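Local coordinates for replicative DNA helicase (Mycobacterium chimaera, PDB 6RIY), which is an intein embedded in a replicative DNA helicase, and probably excises itself by protein splicing while joining the flanking helicase segments, at residues 51-56 with 65-70; 72-75 with 79-82. All coordinates share one frame; numbering follows the deposited sequence.

Contact 1. Residues 51-56 with 65-70; sequences VEFSDG and HQWPTS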
loop_
_atom_site.group_PDB
_atom_site.type_symbol
_atom_site.label_atom_id
_atom_site.label_comp_id
_atom_site.label_asym_id
_atom_site.label_seq_id
_atom_site.Cartn_x
_atom_site.Cartn_y
_atom_site.Cartn_z
ATOM N N VAL A 51 7.893 -5.935 -0.713
ATOM C CA VAL A 51 8.542 -4.661 -0.429
ATOM C C VAL A 51 8.772 -4.574 1.073
ATOM O O VAL A 51 7.823 -4.640 1.859
ATOM C CB VAL A 51 7.713 -3.469 -0.927
ATOM C CG1 VAL A 51 8.535 -2.185 -0.809
ATOM C CG2 VAL A 51 7.237 -3.713 -2.357
ATOM N N GLU A 52 10.031 -4.430 1.463
ATOM C CA GLU A 52 10.441 -4.377 2.861
ATOM C C GLU A 52 10.897 -2.966 3.190
ATOM O O GLU A 52 11.721 -2.391 2.468
ATOM C CB GLU A 52 11.563 -5.383 3.124
ATOM C CG GLU A 52 12.028 -5.449 4.555
ATOM C CD GLU A 52 13.189 -6.405 4.736
ATOM O OE1 GLU A 52 13.114 -7.254 5.647
ATOM O OE2 GLU A 52 14.173 -6.309 3.964
ATOM N N PHE A 53 10.361 -2.414 4.274
ATOM C CA PHE A 53 10.682 -1.049 4.676
ATOM C C PHE A 53 11.598 -1.046 5.886
ATOM O O PHE A 53 11.780 -2.057 6.558
ATOM C CB PHE A 53 9.402 -0.270 4.953
ATOM C CG PHE A 53 8.519 -0.167 3.751
ATOM C CD1 PHE A 53 8.722 0.834 2.814
ATOM C CD2 PHE A 53 7.505 -1.083 3.549
ATOM C CE1 PHE A 53 7.911 0.935 1.689
ATOM C CE2 PHE A 53 6.692 -1.002 2.416
ATOM C CZ PHE A 53 6.900 0.023 1.490
ATOM N N SER A 54 12.184 0.123 6.157
ATOM C CA SER A 54 13.161 0.236 7.231
ATOM C C SER A 54 12.543 0.110 8.619
ATOM O O SER A 54 13.291 -0.051 9.590
ATOM C CB SER A 54 13.907 1.566 7.123
ATOM O OG SER A 54 12.991 2.644 7.100
ATOM N N ASP A 55 11.219 0.169 8.737
ATOM C CA ASP A 55 10.551 0.044 10.027
ATOM C C ASP A 55 10.199 -1.396 10.363
ATOM O O ASP A 55 9.651 -1.653 11.438
ATOM C CB ASP A 55 9.278 0.892 10.048
ATOM C CG ASP A 55 8.222 0.371 9.079
ATOM O OD1 ASP A 55 8.601 -0.276 8.076
ATOM O OD2 ASP A 55 7.023 0.612 9.316
ATOM N N GLY A 56 10.488 -2.335 9.468
ATOM C CA GLY A 56 10.117 -3.721 9.650
ATOM C C GLY A 56 8.871 -4.133 8.897
ATOM O O GLY A 56 8.582 -5.328 8.819
ATOM N N HIS A 65 1.840 -1.783 -8.535
ATOM C CA HIS A 65 1.353 -0.935 -7.450
ATOM C C HIS A 65 2.279 0.261 -7.245
ATOM O O HIS A 65 3.500 0.133 -7.345
ATOM C CB HIS A 65 1.251 -1.741 -6.154
ATOM C CG HIS A 65 0.533 -1.022 -5.057
ATOM N ND1 HIS A 65 -0.830 -1.106 -4.883
ATOM C CD2 HIS A 65 0.989 -0.200 -4.080
ATOM C CE1 HIS A 65 -1.187 -0.368 -3.847
ATOM N NE2 HIS A 65 -0.102 0.193 -3.342
ATOM N N GLN A 66 1.696 1.429 -6.960
ATOM C CA GLN A 66 2.440 2.687 -6.928
ATOM C C GLN A 66 2.723 3.152 -5.505
ATOM O O GLN A 66 1.898 2.975 -4.605
ATOM C CB GLN A 66 1.675 3.773 -7.685
ATOM C CG GLN A 66 1.494 3.440 -9.148
ATOM C CD GLN A 66 0.610 4.432 -9.869
ATOM O OE1 GLN A 66 0.428 5.555 -9.417
ATOM N NE2 GLN A 66 0.045 4.013 -10.995
ATOM N N TRP A 67 3.904 3.750 -5.314
ATOM C CA TRP A 67 4.392 4.152 -3.999
ATOM C C TRP A 67 4.890 5.588 -4.089
ATOM O O TRP A 67 5.646 5.919 -5.016
ATOM C CB TRP A 67 5.534 3.243 -3.532
ATOM C CG TRP A 67 5.142 1.797 -3.450
ATOM C CD1 TRP A 67 5.202 0.876 -4.454
ATOM C CD2 TRP A 67 4.615 1.118 -2.306
ATOM N NE1 TRP A 67 4.747 -0.342 -4.002
ATOM C CE2 TRP A 67 4.379 -0.218 -2.687
ATOM C CE3 TRP A 67 4.326 1.508 -0.992
ATOM C CZ2 TRP A 67 3.870 -1.169 -1.803
ATOM C CZ3 TRP A 67 3.810 0.563 -0.119
ATOM C CH2 TRP A 67 3.584 -0.758 -0.532
ATOM N N PRO A 68 4.527 6.452 -3.152
ATOM C CA PRO A 68 5.026 7.839 -3.179
ATOM C C PRO A 68 6.421 7.927 -2.576
ATOM O O PRO A 68 6.597 7.728 -1.372
ATOM C CB PRO A 68 3.995 8.587 -2.325
ATOM C CG PRO A 68 3.562 7.558 -1.308
ATOM C CD PRO A 68 3.596 6.209 -2.035
ATOM N N THR A 69 7.415 8.258 -3.403
ATOM C CA THR A 69 8.769 8.480 -2.895
ATOM C C THR A 69 9.185 9.929 -3.087
ATOM O O THR A 69 8.567 10.692 -3.826
ATOM C CB THR A 69 9.805 7.564 -3.562
ATOM O OG1 THR A 69 10.229 8.128 -4.813
ATOM C CG2 THR A 69 9.239 6.178 -3.772
ATOM N N SER A 70 10.274 10.307 -2.415
ATOM C CA SER A 70 10.733 11.686 -2.510
ATOM C C SER A 70 11.206 12.065 -3.908
ATOM O O SER A 70 11.273 13.257 -4.214
ATOM C CB SER A 70 11.865 11.939 -1.510
ATOM O OG SER A 70 12.966 11.101 -1.807
#
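Phe53 and Trp67 meet obliquely, CZ of the phenyl ring lying 3.5 Å from CZ3 of the indole, with Trp67 CE3 and CH2 slightly farther from the same carbon. The planes are turned 54° against each other and the ring centroids lie 5.4 Å apart. Phe53 has CG beside its backbone N (chi1 -61°), and this sends the ring from strand 48-53 toward the indole. Val51, two residues earlier on that strand, adds a lighter touch, CG2 lying 4.3 Å from Trp67 CZ2.

Just before strand 66-69, His65 sets its CD2 3.5 Å above one face of the Trp67 indole, offset toward the rim. Thr143 OG1 and the N-terminal Ala1 N hydrogen-bond the two imidazole nitrogens. All three touching residues are buried, whereas beyond Phe53 the chain turns away toward solvent: Ser54 and Asp55 are exposed in a type I turn closed by Gly56 N to Phe53 O at 3.2 Å.

Across the two segments the chemistry is purely apolar: Phe53 and Val51 pack on the benzo side of the indole while Ser76 OG holds its NE1, so the ring is fixed from both ends. Trp67, two residues after the histidine and touching Thr143, is consistent with the Trp of the Trp-Cys-Thr motif of class 3 inteins.

Contact 2. Residues 72-75 with 79-82; sequences GIRT and LRSG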
loop_
_atom_site.group_PDB
_atom_site.type_symbol
_atom_site.label_atom_id
_atom_site.label_comp_id
_atom_site.label_asym_id
_atom_site.label_seq_id
_atom_site.Cartn_x
_atom_site.Cartn_y
_atom_site.Cartn_z
ATOM N N GLY A 72 9.720 10.660 -6.731
ATOM C CA GLY A 72 8.622 10.453 -7.653
ATOM C C GLY A 72 7.803 9.244 -7.256
ATOM O O GLY A 72 8.106 8.538 -6.298
ATOM N N ILE A 73 6.735 9.028 -8.013
ATOM C CA ILE A 73 5.946 7.807 -7.859
ATOM C C ILE A 73 6.691 6.656 -8.520
ATOM O O ILE A 73 7.119 6.764 -9.677
ATOM C CB ILE A 73 4.542 7.975 -8.465
ATOM C CG1 ILE A 73 3.879 9.243 -7.953
ATOM C CG2 ILE A 73 3.670 6.772 -8.100
ATOM C CD1 ILE A 73 3.757 9.275 -6.453
ATOM N N ARG A 74 6.849 5.547 -7.790
ATOM C CA ARG A 74 7.519 4.360 -8.307
ATOM C C ARG A 74 6.612 3.153 -8.156
ATOM O O ARG A 74 5.857 3.053 -7.191
ATOM C CB ARG A 74 8.842 4.092 -7.581
ATOM C CG ARG A 74 9.866 5.201 -7.770
ATOM C CD ARG A 74 11.293 4.704 -7.530
ATOM N NE ARG A 74 12.273 5.538 -8.225
ATOM C CZ ARG A 74 13.091 5.104 -9.181
ATOM N NH1 ARG A 74 13.071 3.831 -9.559
ATOM N NH2 ARG A 74 13.945 5.941 -9.755
ATOM N N THR A 75 6.683 2.244 -9.116
ATOM C CA THR A 75 5.996 0.975 -8.939
ATOM C C THR A 75 6.849 0.047 -8.087
ATOM O O THR A 75 8.048 0.266 -7.912
ATOM C CB THR A 75 5.708 0.315 -10.284
ATOM O OG1 THR A 75 6.948 -0.079 -10.870
ATOM C CG2 THR A 75 4.999 1.282 -11.213
ATOM N N LEU A 79 11.243 -0.042 -7.250
ATOM C CA LEU A 79 11.758 0.446 -5.974
ATOM C C LEU A 79 13.202 -0.003 -5.750
ATOM O O LEU A 79 13.579 -1.122 -6.096
ATOM C CB LEU A 79 10.875 -0.035 -4.834
ATOM C CG LEU A 79 9.504 0.644 -4.740
ATOM C CD1 LEU A 79 8.669 -0.018 -3.666
ATOM C CD2 LEU A 79 9.650 2.138 -4.460
ATOM N N ARG A 80 14.007 0.879 -5.148
ATOM C CA ARG A 80 15.452 0.696 -5.040
ATOM C C ARG A 80 15.883 0.703 -3.580
ATOM O O ARG A 80 15.493 1.596 -2.816
ATOM C CB ARG A 80 16.203 1.792 -5.804
ATOM C CG ARG A 80 15.918 1.842 -7.293
ATOM C CD ARG A 80 16.444 3.129 -7.900
ATOM N NE ARG A 80 15.796 4.309 -7.327
ATOM C CZ ARG A 80 16.245 5.551 -7.478
ATOM N NH1 ARG A 80 17.344 5.783 -8.185
ATOM N NH2 ARG A 80 15.592 6.564 -6.924
ATOM N N SER A 81 16.703 -0.283 -3.208
ATOM C CA SER A 81 17.249 -0.353 -1.856
ATOM C C SER A 81 17.996 0.925 -1.512
ATOM O O SER A 81 18.846 1.387 -2.280
ATOM C CB SER A 81 18.197 -1.550 -1.732
ATOM O OG SER A 81 17.515 -2.775 -1.955
ATOM N N GLY A 82 17.679 1.496 -0.359
ATOM C CA GLY A 82 18.381 2.696 0.104
ATOM C C GLY A 82 18.063 3.981 -0.629
ATOM O O GLY A 82 17.805 5.008 0.006
HETATM O O HOH W 1 12.546 7.838 -6.617
#
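The second strand of a two-stranded hairpin, 72-75, meets the loop that follows it, 79-82, and the two are joined at the surface by a stacked pair of arginines. The guanidinium of Arg74 lies flat on that of Arg80, their centres 3.6 Å apart and their planes only 13° from parallel. The groups overlap with an offset: Arg80 NE sits over the middle of the Arg74 group, while Arg74 NH2 sits over the middle of the Arg80 group, 3.3 Å from Arg80 CZ. Arg74 reaches out extended from CG to NE, whereas Arg80 bends at chi3 (-62°), and the two side chains come together at about a right angle.

Asp84 OD1 makes a salt bridge to Arg80 NH2 and a longer, weak ion pair to Arg74 NE, and Gln78 O takes a hydrogen bond from Arg74 NH1. A water accepts from Arg74 NE at 2.8 Å and weakly from Arg80 NH2 at 3.3 Å, linking the two layers. The carboxylate would probably offset much of the repulsion between the two like charges.

Beneath the polar layer the contact turns apolar, Leu79 CD2 packing 3.8 Å from Arg74 CB. Separately, Leu79 CG lies against the carbonyl oxygen of Thr75, 3.5 Å from Thr75 O. This leucine is buried, also touching Ile111 and Ala114, and is one of the ties of the loop to strand 107-117, with Ser81 OG bonded to Glu112 O, while Arg80 lies exposed at the surface. The whole is a face-to-face arginine pair of the kind stabilised by a shared carboxylate and water, here tying a hairpin strand to its outgoing loop.

How the contacts relate
Contact 1 closes before contact 2 opens along the chain, and their centres lie about 7 Å apart on the same side of the chain's centre. The antiparallel hairpin of strands 66-69 and 72-75 joins them: Trp67 N probably donates a hydrogen bond to Arg74 O, 2.8 Å away, and Gln66 packs on Ile73. Leu79 of contact 2 reaches inward as well, its CD1 lying 3.6 Å from Val51 CG1 and also touching the indole of Trp67. Strand 48-53, of a separate four-stranded sheet, is thus joined to the hairpin through an apolar cluster that ends at Leu79, with the arginine pair outside it. Hairpin and outgoing loop thereby pack against that sheet within the all-beta Hedgehog/intein fold.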